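Local coordinates for hypoxanthine phosphoribosyltransferase (Bacillus anthracis, PDB 4QYI) that catalyses the magnesium-dependent transfer of a phosphoribosyl group from phosphoribosyl pyrophosphate to hypoxanthine or guanine in purine salvage, at the interface of chains B and A. Numbering follows the deposited sequence. Chains: chain A, Hypoxanthine phosphoribosyltransferase; chain B, Hypoxanthine phosphoribosyltransferase.

Contact 1: the interface of chains B and A. Residues chain B 164, 168; chain A 55-56, 58, 60, 62.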
ATOM      1  N   GLU B 164      -1.722  15.620  -0.859  1.00 79.85           N
ATOM      2  CA  GLU B 164      -2.191  14.520   0.004  1.00 79.39           C
ATOM      3  C   GLU B 164      -3.706  14.250  -0.074  1.00 83.43           C
ATOM      4  O   GLU B 164      -4.232  13.424   0.672  1.00 80.92           O
ATOM      5  CB  GLU B 164      -1.744  14.729   1.468  1.00 79.26           C
ATOM      6  CG  GLU B 164      -0.230  14.844   1.659  1.00 80.19           C
ATOM      7  CD  GLU B 164       0.547  13.621   1.174  1.00 80.97           C
ATOM      8  OE1 GLU B 164      -0.021  12.512   1.073  1.00 76.60           O
ATOM      9  OE2 GLU B 164       1.750  13.765   0.882  1.00 85.76           O
ATOM     10  N   ASN B 168      -8.001   8.446  -2.477  1.00 64.30           N
ATOM     11  CA  ASN B 168      -9.036   7.450  -2.321  1.00 65.46           C
ATOM     12  C   ASN B 168     -10.083   7.365  -3.424  1.00 65.85           C
ATOM     13  O   ASN B 168     -10.992   6.556  -3.320  1.00 64.26           O
ATOM     14  CB  ASN B 168      -9.746   7.641  -0.992  1.00 67.18           C
ATOM     15  CG  ASN B 168     -10.468   8.956  -0.913  1.00 69.21           C
ATOM     16  OD1 ASN B 168      -9.998   9.973  -1.416  1.00 69.12           O
ATOM     17  ND2 ASN B 168     -11.629   8.941  -0.289  1.00 73.13           N
TER
ATOM     18  N   ILE A  55     -10.476   2.367   1.760  1.00 60.62           N
ATOM     19  CA  ILE A  55     -10.589   3.795   1.472  1.00 62.18           C
ATOM     20  C   ILE A  55     -11.366   4.119   0.206  1.00 65.36           C
ATOM     21  O   ILE A  55     -11.993   5.179   0.117  1.00 65.64           O
ATOM     22  CB  ILE A  55      -9.240   4.521   1.498  1.00 59.85           C
ATOM     23  CG1 ILE A  55      -8.355   4.118   0.315  1.00 59.92           C
ATOM     24  CG2 ILE A  55      -8.564   4.279   2.843  1.00 58.19           C
ATOM     25  CD1 ILE A  55      -7.054   4.885   0.264  1.00 58.63           C
ATOM     26  N   ARG A  56     -11.357   3.200  -0.754  1.00 66.32           N
ATOM     27  CA  ARG A  56     -12.076   3.412  -2.007  1.00 68.04           C
ATOM     28  C   ARG A  56     -13.587   3.370  -1.851  1.00 70.24           C
ATOM     29  O   ARG A  56     -14.302   3.757  -2.753  1.00 71.49           O
ATOM     30  CB  ARG A  56     -11.581   2.457  -3.094  1.00 68.08           C
ATOM     31  CG  ARG A  56     -10.244   2.916  -3.651  1.00 67.56           C
ATOM     32  CD  ARG A  56      -9.753   2.035  -4.778  1.00 66.65           C
ATOM     33  NE  ARG A  56      -9.228   0.778  -4.260  1.00 64.43           N
ATOM     34  CZ  ARG A  56      -8.723  -0.194  -5.002  1.00 62.30           C
ATOM     35  NH1 ARG A  56      -8.681  -0.071  -6.322  1.00 62.80           N
ATOM     36  NH2 ARG A  56      -8.265  -1.297  -4.411  1.00 61.26           N
ATOM     37  N   ILE A  58     -14.898   4.706   1.018  1.00 68.00           N
ATOM     38  CA  ILE A  58     -15.181   5.830   1.889  1.00 67.17           C
ATOM     39  C   ILE A  58     -15.278   7.104   1.050  1.00 69.21           C
ATOM     40  O   ILE A  58     -14.335   7.499   0.357  1.00 67.50           O
ATOM     41  CB  ILE A  58     -14.126   5.975   2.990  1.00 65.03           C
ATOM     42  CG1 ILE A  58     -14.155   4.751   3.917  1.00 64.10           C
ATOM     43  CG2 ILE A  58     -14.375   7.243   3.802  1.00 65.63           C
ATOM     44  CD1 ILE A  58     -12.977   4.676   4.875  1.00 60.92           C
ATOM     45  N   ASN A  60     -15.953  10.203   2.295  1.00 75.02           N
ATOM     46  CA  ASN A  60     -15.396  11.363   2.979  1.00 76.43           C
ATOM     47  C   ASN A  60     -14.039  11.728   2.396  1.00 74.22           C
ATOM     48  O   ASN A  60     -13.411  10.918   1.712  1.00 71.70           O
ATOM     49  CB  ASN A  60     -15.139  11.061   4.458  1.00 73.87           C
ATOM     50  CG  ASN A  60     -16.381  10.604   5.198  1.00 75.02           C
ATOM     51  OD1 ASN A  60     -17.015   9.612   4.840  1.00 73.81           O
ATOM     52  ND2 ASN A  60     -16.690  11.292   6.286  1.00 75.68           N
ATOM     53  N   VAL A  62     -10.498  11.745   2.507  1.00 71.79           N
ATOM     54  CA  VAL A  62      -9.563  10.911   3.234  1.00 68.64           C
ATOM     55  C   VAL A  62      -8.112  11.233   2.923  1.00 65.17           C
ATOM     56  O   VAL A  62      -7.741  11.442   1.767  1.00 65.56           O
ATOM     57  CB  VAL A  62      -9.787   9.425   2.894  1.00 68.43           C
ATOM     58  CG1 VAL A  62      -8.662   8.563   3.442  1.00 67.25           C
ATOM     59  CG2 VAL A  62     -11.127   8.943   3.418  1.00 68.65           C
TER
HETATM   60  O   HOH W   1      -5.800  11.038   0.034  1.00 59.42           O
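B:Asn168 meets A:Ile55 and A:Val62 with its amide carbon CG set between its own backbone N and carbonyl carbon (chi1 64°), which sends the short side chain out over the partner chain. A:Ile55 takes the same kind of first torsion (chi1 70°), and its CG1 packs 4.0 Å from CB of B:Asn168. The amide group then passes obliquely across A:Val62, whose CB lies 3.9 Å from CG of B:Asn168. Over the same valine, the amide nitrogen ND2 turns toward two backbone carbonyls, the O of A:Ile58 at 3.1 Å and the O of A:Asn60 at 3.3 Å. Both hydrogen bonds are weak and bent. Asparagine suits this place because it is short and offers two N-H groups that can lean weakly on two carbonyls of the loop, while its apolar CB faces isoleucine. Nearby, water 1 joins the chains through main-chain atoms, lying 2.9 Å from O of B:Glu164 and 2.6 Å from O of A:Val62. In chain A the patch begins at the last residue of helix 48-55, runs through the connecting loop and reaches the start of strand 62-71; chain B contributes loop residues.

Contact 2: the interface of chains B and A. Residues chain B 52-53, 56; chain A 49, 52-53, 56, 158, 169-170.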
ATOM      1  N   ALA B  52      -1.562  -3.065  -4.960  1.00 48.31           N
ATOM      2  CA  ALA B  52      -2.498  -3.962  -4.302  1.00 50.63           C
ATOM      3  C   ALA B  52      -3.358  -4.682  -5.357  1.00 51.28           C
ATOM      4  O   ALA B  52      -3.556  -5.881  -5.271  1.00 51.46           O
ATOM      5  CB  ALA B  52      -3.388  -3.195  -3.326  1.00 51.02           C
ATOM      6  N   ASP B  53      -3.834  -3.950  -6.366  1.00 53.89           N
ATOM      7  CA  ASP B  53      -4.677  -4.554  -7.395  1.00 56.63           C
ATOM      8  C   ASP B  53      -3.887  -5.430  -8.359  1.00 57.26           C
ATOM      9  O   ASP B  53      -4.330  -6.518  -8.725  1.00 55.40           O
ATOM     10  CB  ASP B  53      -5.415  -3.490  -8.208  1.00 59.64           C
ATOM     11  CG  ASP B  53      -6.505  -2.783  -7.415  1.00 61.26           C
ATOM     12  OD1 ASP B  53      -6.861  -3.217  -6.290  1.00 57.15           O
ATOM     13  OD2 ASP B  53      -7.021  -1.789  -7.953  1.00 65.33           O
ATOM     14  N   ARG B  56      -2.745  -9.034  -7.028  1.00 52.91           N
ATOM     15  CA  ARG B  56      -3.842  -9.969  -6.832  1.00 55.28           C
ATOM     16  C   ARG B  56      -4.255 -10.709  -8.111  1.00 57.37           C
ATOM     17  O   ARG B  56      -4.985 -11.683  -8.041  1.00 56.14           O
ATOM     18  CB  ARG B  56      -5.030  -9.293  -6.151  1.00 56.78           C
ATOM     19  CG  ARG B  56      -4.781  -9.107  -4.667  1.00 55.81           C
ATOM     20  CD  ARG B  56      -5.968  -8.509  -3.963  1.00 55.90           C
ATOM     21  NE  ARG B  56      -6.073  -7.092  -4.245  1.00 56.81           N
ATOM     22  CZ  ARG B  56      -6.995  -6.284  -3.741  1.00 57.00           C
ATOM     23  NH1 ARG B  56      -7.945  -6.767  -2.938  1.00 58.15           N
ATOM     24  NH2 ARG B  56      -6.971  -4.994  -4.055  1.00 54.83           N
TER
ATOM     25  N   VAL A  49      -3.258  -3.863   1.551  1.00 51.61           N
ATOM     26  CA  VAL A  49      -4.308  -4.305   0.632  1.00 53.16           C
ATOM     27  C   VAL A  49      -5.671  -3.914   1.194  1.00 54.86           C
ATOM     28  O   VAL A  49      -6.507  -3.343   0.509  1.00 55.45           O
ATOM     29  CB  VAL A  49      -4.236  -5.804   0.373  1.00 53.17           C
ATOM     30  CG1 VAL A  49      -5.389  -6.242  -0.504  1.00 55.59           C
ATOM     31  CG2 VAL A  49      -2.900  -6.155  -0.285  1.00 52.94           C
ATOM     32  N   ALA A  52      -6.131  -0.164   0.899  1.00 56.24           N
ATOM     33  CA  ALA A  52      -6.434   0.230  -0.473  1.00 56.82           C
ATOM     34  C   ALA A  52      -7.923  -0.011  -0.787  1.00 57.22           C
ATOM     35  O   ALA A  52      -8.565   0.846  -1.371  1.00 59.14           O
ATOM     36  CB  ALA A  52      -5.553  -0.528  -1.465  1.00 53.59           C
ATOM     37  N   ASP A  53      -8.467  -1.158  -0.383  1.00 56.61           N
ATOM     38  CA  ASP A  53      -9.868  -1.467  -0.667  1.00 59.23           C
ATOM     39  C   ASP A  53     -10.817  -0.653   0.204  1.00 61.45           C
ATOM     40  O   ASP A  53     -11.826  -0.171  -0.270  1.00 64.57           O
ATOM     41  CB  ASP A  53     -10.162  -2.946  -0.449  1.00 59.98           C
ATOM     42  CG  ASP A  53      -9.535  -3.840  -1.500  1.00 60.04           C
ATOM     43  OD1 ASP A  53      -9.009  -3.337  -2.530  1.00 60.75           O
ATOM     44  OD2 ASP A  53      -9.586  -5.069  -1.281  1.00 59.57           O
ATOM     45  N   ARG A  56     -11.357   3.200  -0.754  1.00 66.32           N
ATOM     46  CA  ARG A  56     -12.076   3.412  -2.007  1.00 68.04           C
ATOM     47  C   ARG A  56     -13.587   3.370  -1.851  1.00 70.24           C
ATOM     48  O   ARG A  56     -14.302   3.757  -2.753  1.00 71.49           O
ATOM     49  CB  ARG A  56     -11.581   2.457  -3.094  1.00 68.08           C
ATOM     50  CG  ARG A  56     -10.244   2.916  -3.651  1.00 67.56           C
ATOM     51  CD  ARG A  56      -9.753   2.035  -4.778  1.00 66.65           C
ATOM     52  NE  ARG A  56      -9.228   0.778  -4.260  1.00 64.43           N
ATOM     53  CZ  ARG A  56      -8.723  -0.194  -5.002  1.00 62.30           C
ATOM     54  NH1 ARG A  56      -8.681  -0.071  -6.322  1.00 62.80           N
ATOM     55  NH2 ARG A  56      -8.265  -1.297  -4.411  1.00 61.26           N
ATOM     56  N   TYR A 158      -4.289 -11.603   1.134  1.00 55.98           N
ATOM     57  CA  TYR A 158      -4.871 -10.268   1.252  1.00 56.74           C
ATOM     58  C   TYR A 158      -3.940  -9.334   2.049  1.00 57.55           C
ATOM     59  O   TYR A 158      -4.365  -8.645   2.979  1.00 56.68           O
ATOM     60  CB  TYR A 158      -6.263 -10.386   1.890  1.00 58.12           C
ATOM     61  CG  TYR A 158      -7.191  -9.186   1.701  1.00 58.80           C
ATOM     62  CD1 TYR A 158      -7.845  -8.966   0.489  1.00 59.36           C
ATOM     63  CD2 TYR A 158      -7.430  -8.303   2.732  1.00 58.65           C
ATOM     64  CE1 TYR A 158      -8.677  -7.875   0.302  1.00 59.91           C
ATOM     65  CE2 TYR A 158      -8.269  -7.218   2.563  1.00 60.10           C
ATOM     66  CZ  TYR A 158      -8.897  -7.008   1.351  1.00 60.68           C
ATOM     67  OH  TYR A 158      -9.712  -5.923   1.195  1.00 59.75           O
ATOM     68  N   LEU A 169      -2.391 -13.174  -2.412  1.00 56.57           N
ATOM     69  CA  LEU A 169      -3.609 -13.958  -2.598  1.00 58.99           C
ATOM     70  C   LEU A 169      -4.805 -13.038  -2.435  1.00 57.62           C
ATOM     71  O   LEU A 169      -4.820 -12.211  -1.543  1.00 62.28           O
ATOM     72  CB  LEU A 169      -3.710 -15.092  -1.575  1.00 59.50           C
ATOM     73  CG  LEU A 169      -2.542 -16.069  -1.528  1.00 60.41           C
ATOM     74  CD1 LEU A 169      -2.802 -17.132  -0.467  1.00 63.65           C
ATOM     75  CD2 LEU A 169      -2.312 -16.719  -2.880  1.00 60.78           C
ATOM     76  N   PRO A 170      -5.824 -13.184  -3.286  1.00 60.87           N
ATOM     77  CA  PRO A 170      -7.001 -12.335  -3.128  1.00 61.61           C
ATOM     78  C   PRO A 170      -7.969 -12.779  -2.025  1.00 62.00           C
ATOM     79  O   PRO A 170      -9.018 -12.142  -1.810  1.00 63.72           O
ATOM     80  CB  PRO A 170      -7.664 -12.417  -4.498  1.00 64.17           C
ATOM     81  CG  PRO A 170      -7.290 -13.762  -5.008  1.00 65.31           C
ATOM     82  CD  PRO A 170      -5.886 -13.995  -4.512  1.00 63.01           C
TER
HETATM   83  O   HOH W   2      -9.283  -9.430  -2.820  1.00 54.83           O
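A:Ala52 and B:Ala52 face each other from helical backbone, and at A:Arg56 and B:Arg56, just past helices 48-55, the backbone angles are still near-helical. The alanine CB atoms are 3.9 Å apart, the small side chain letting the two helices come close. Around them, B:Arg56 meets A:Asp53, and A:Arg56 meets B:Asp53, tip to tip, the guanidinium and carboxylate planes 26° apart. NH1 of B:Arg56 bonds OD2 of A:Asp53 at 2.9 Å on its syn lone pair, and NH2 of B:Arg56 reaches OD1 of A:Asp53 at 3.0 Å. A:Arg56 grips B:Asp53 in the same two-pronged way. Arginine suits aspartate here because its flat end offers two parallel N-H groups to the two carboxylate oxygens. A bend at chi3 (about -75°) turns each guanidinium so that NE also bonds a carbonyl of its own chain, O of B:Ala52 or A:Ala52, which limits its rotation. CG1 of A:Val49, an apolar methyl suited to a flat face, lies over the centre of the B:Arg56 guanidinium, 3.6 Å from CZ. From the anti side, the phenol OH of A:Tyr158 donates to OD2 of A:Asp53 at 2.6 Å, steadying the acceptor. Water 2 links NH1 of B:Arg56 to O of A:Pro170. OD1 of A:Asp53 and OD1 of B:Asp53 are 4.3 Å apart; if both are ionised they would repel, which the arginines may offset. The reciprocal salt bridges pair the chains about an approximate twofold axis and probably stabilise a dimer.

Contact 3: the interface of chains B and A. Residues chain B 55, 62, 64, 66; chain A 45, 48, 164, 167.
B:Phe66 sets the edge of its ring against a face of the A:Phe48 ring, its CZ over the centre of that face and 3.8 Å from CG of A:Phe48. The planes stand 83° apart with centroids 5.1 Å from each other, an edge-to-face pair that phenylalanine suits by offering both a flat face and a C-H rim. At the tip of A:Phe48, CZ meets CD1 of B:Ile64 and CD1 of B:Ile55, each at 3.9 Å; these branched aliphatic chains fit the rim of an aromatic ring. With CG1 anti to the backbone N (chi1 -176°), B:Ile64 sends CD1 to that tip and leaves CG2 to touch CD of A:Arg167 at 3.7 Å, the two side chains crossing at about a right angle. The guanidinium of A:Arg167 is fixed within its own chain: NH2 bonds OE1 of A:Glu164 at 3.0 Å, and CB of A:Lys45 lies toward the rim of one face. Arginine thus offers an apolar stem to the partner and a charged end mainly to A:Glu164. Its NE also meets water 4, which contacts N and O of B:Ile64, while water 3 joins O of B:Val62 to O of A:Glu164. Apolar packing bordered by bridging water probably secures strand 62-71 of chain B against chain A.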
ATOM      1  N   ILE B  55      -0.945  -7.113  -7.981  1.00 50.25           N
ATOM      2  CA  ILE B  55      -0.449  -8.392  -7.466  1.00 50.83           C
ATOM      3  C   ILE B  55      -1.514  -9.458  -7.266  1.00 50.40           C
ATOM      4  O   ILE B  55      -1.218 -10.660  -7.359  1.00 49.31           O
ATOM      5  CB  ILE B  55       0.410  -8.236  -6.197  1.00 49.80           C
ATOM      6  CG1 ILE B  55      -0.436  -7.811  -4.993  1.00 50.69           C
ATOM      7  CG2 ILE B  55       1.565  -7.272  -6.482  1.00 50.47           C
ATOM      8  CD1 ILE B  55       0.376  -7.717  -3.716  1.00 50.72           C
ATOM      9  N   VAL B  62       4.661 -14.286  -5.424  1.00 52.73           N
ATOM     10  CA  VAL B  62       5.103 -12.911  -5.349  1.00 49.53           C
ATOM     11  C   VAL B  62       5.544 -12.495  -3.949  1.00 48.61           C
ATOM     12  O   VAL B  62       4.877 -12.795  -2.963  1.00 50.62           O
ATOM     13  CB  VAL B  62       3.962 -11.967  -5.807  1.00 52.11           C
ATOM     14  CG1 VAL B  62       4.281 -10.514  -5.509  1.00 49.72           C
ATOM     15  CG2 VAL B  62       3.658 -12.139  -7.299  1.00 53.31           C
ATOM     16  N   ILE B  64       6.413  -8.946  -1.961  1.00 48.71           N
ATOM     17  CA  ILE B  64       6.307  -7.509  -2.202  1.00 50.22           C
ATOM     18  C   ILE B  64       7.050  -6.727  -1.127  1.00 47.92           C
ATOM     19  O   ILE B  64       7.105  -7.133   0.012  1.00 47.32           O
ATOM     20  CB  ILE B  64       4.853  -7.012  -2.422  1.00 56.89           C
ATOM     21  CG1 ILE B  64       4.847  -5.510  -2.768  1.00 62.44           C
ATOM     22  CG2 ILE B  64       4.001  -7.260  -1.203  1.00 59.64           C
ATOM     23  CD1 ILE B  64       3.560  -5.019  -3.400  1.00 64.16           C
ATOM     24  N   PHE B  66       8.485  -2.338  -0.271  1.00 46.89           N
ATOM     25  CA  PHE B  66       8.302  -0.946  -0.602  1.00 47.21           C
ATOM     26  C   PHE B  66       9.585  -0.131  -0.494  1.00 46.20           C
ATOM     27  O   PHE B  66      10.488  -0.448   0.281  1.00 45.75           O
ATOM     28  CB  PHE B  66       7.280  -0.338   0.351  1.00 48.85           C
ATOM     29  CG  PHE B  66       5.949  -1.001   0.312  1.00 50.91           C
ATOM     30  CD1 PHE B  66       5.048  -0.682  -0.691  1.00 53.94           C
ATOM     31  CD2 PHE B  66       5.593  -1.934   1.261  1.00 51.89           C
ATOM     32  CE1 PHE B  66       3.818  -1.290  -0.756  1.00 55.11           C
ATOM     33  CE2 PHE B  66       4.350  -2.554   1.205  1.00 54.38           C
ATOM     34  CZ  PHE B  66       3.467  -2.233   0.193  1.00 55.01           C
TER
ATOM     35  N   LYS A  45       3.562  -3.813   6.993  1.00 51.29           N
ATOM     36  CA  LYS A  45       3.234  -3.838   5.569  1.00 54.15           C
ATOM     37  C   LYS A  45       1.871  -4.462   5.309  1.00 52.83           C
ATOM     38  O   LYS A  45       1.195  -4.127   4.339  1.00 50.43           O
ATOM     39  CB  LYS A  45       4.257  -4.697   4.824  1.00 55.94           C
ATOM     40  CG  LYS A  45       5.668  -4.155   4.857  1.00 57.24           C
ATOM     41  CD  LYS A  45       6.721  -5.101   4.314  1.00 57.76           C
ATOM     42  CE  LYS A  45       8.092  -4.467   4.508  1.00 62.58           C
ATOM     43  NZ  LYS A  45       9.187  -5.328   3.997  1.00 64.10           N
ATOM     44  N   PHE A  48      -1.743  -3.039   3.854  1.00 49.41           N
ATOM     45  CA  PHE A  48      -1.852  -2.192   2.643  1.00 49.78           C
ATOM     46  C   PHE A  48      -2.951  -2.580   1.663  1.00 50.51           C
ATOM     47  O   PHE A  48      -3.524  -1.704   1.041  1.00 50.67           O
ATOM     48  CB  PHE A  48      -0.515  -1.989   1.929  1.00 48.79           C
ATOM     49  CG  PHE A  48      -0.186  -3.005   0.885  1.00 49.70           C
ATOM     50  CD1 PHE A  48       0.332  -4.244   1.230  1.00 51.07           C
ATOM     51  CD2 PHE A  48      -0.337  -2.699  -0.456  1.00 50.18           C
ATOM     52  CE1 PHE A  48       0.658  -5.177   0.254  1.00 53.33           C
ATOM     53  CE2 PHE A  48      -0.014  -3.633  -1.437  1.00 51.50           C
ATOM     54  CZ  PHE A  48       0.481  -4.870  -1.083  1.00 51.74           C
ATOM     55  N   GLU A 164       7.265 -13.439   4.225  1.00 63.09           N
ATOM     56  CA  GLU A 164       7.180 -12.532   3.064  1.00 64.13           C
ATOM     57  C   GLU A 164       6.476 -13.102   1.839  1.00 64.44           C
ATOM     58  O   GLU A 164       6.401 -12.450   0.799  1.00 64.14           O
ATOM     59  CB  GLU A 164       8.566 -11.969   2.687  1.00 65.89           C
ATOM     60  CG  GLU A 164       9.253 -11.194   3.813  1.00 67.76           C
ATOM     61  CD  GLU A 164       8.446  -9.998   4.318  1.00 70.55           C
ATOM     62  OE1 GLU A 164       7.582  -9.472   3.585  1.00 72.80           O
ATOM     63  OE2 GLU A 164       8.685  -9.565   5.464  1.00 77.75           O
ATOM     64  N   ARG A 167       1.338 -12.645   0.182  1.00 59.38           N
ATOM     65  CA  ARG A 167       0.603 -11.406   0.379  1.00 57.38           C
ATOM     66  C   ARG A 167      -0.310 -11.103  -0.783  1.00 59.20           C
ATOM     67  O   ARG A 167      -1.282 -10.371  -0.628  1.00 59.42           O
ATOM     68  CB  ARG A 167       1.531 -10.209   0.535  1.00 57.16           C
ATOM     69  CG  ARG A 167       2.433 -10.234   1.746  1.00 56.68           C
ATOM     70  CD  ARG A 167       3.049  -8.857   1.945  1.00 55.45           C
ATOM     71  NE  ARG A 167       4.110  -8.846   2.927  1.00 55.45           N
ATOM     72  CZ  ARG A 167       3.960  -8.655   4.232  1.00 56.55           C
ATOM     73  NH1 ARG A 167       2.767  -8.486   4.776  1.00 55.19           N
ATOM     74  NH2 ARG A 167       5.035  -8.652   5.011  1.00 57.05           N
TER
HETATM   75  O   HOH W   3       4.000 -11.688  -0.700  1.00 52.68           O
HETATM   76  O   HOH W   4       5.963  -9.778   1.101  1.00 59.60           O

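Between the centres of their C-alpha atoms, contact 1 and contact 2 lie about 15 Å apart, contact 2 and contact 3 about 10 Å, and contact 1 and contact 3 about 21 Å. Contact 1 and contact 2 share A:Arg56. Helix 48-55 of chain A takes part in all three, while B:Glu164 in contact 1 and A:Glu164 in contact 3 occupy equivalent positions, as do A:Val62 and B:Val62. Contact 1 and contact 3 therefore sample related flanks on either side of the reciprocal centre at contact 2, consistent with a near-symmetric dimer.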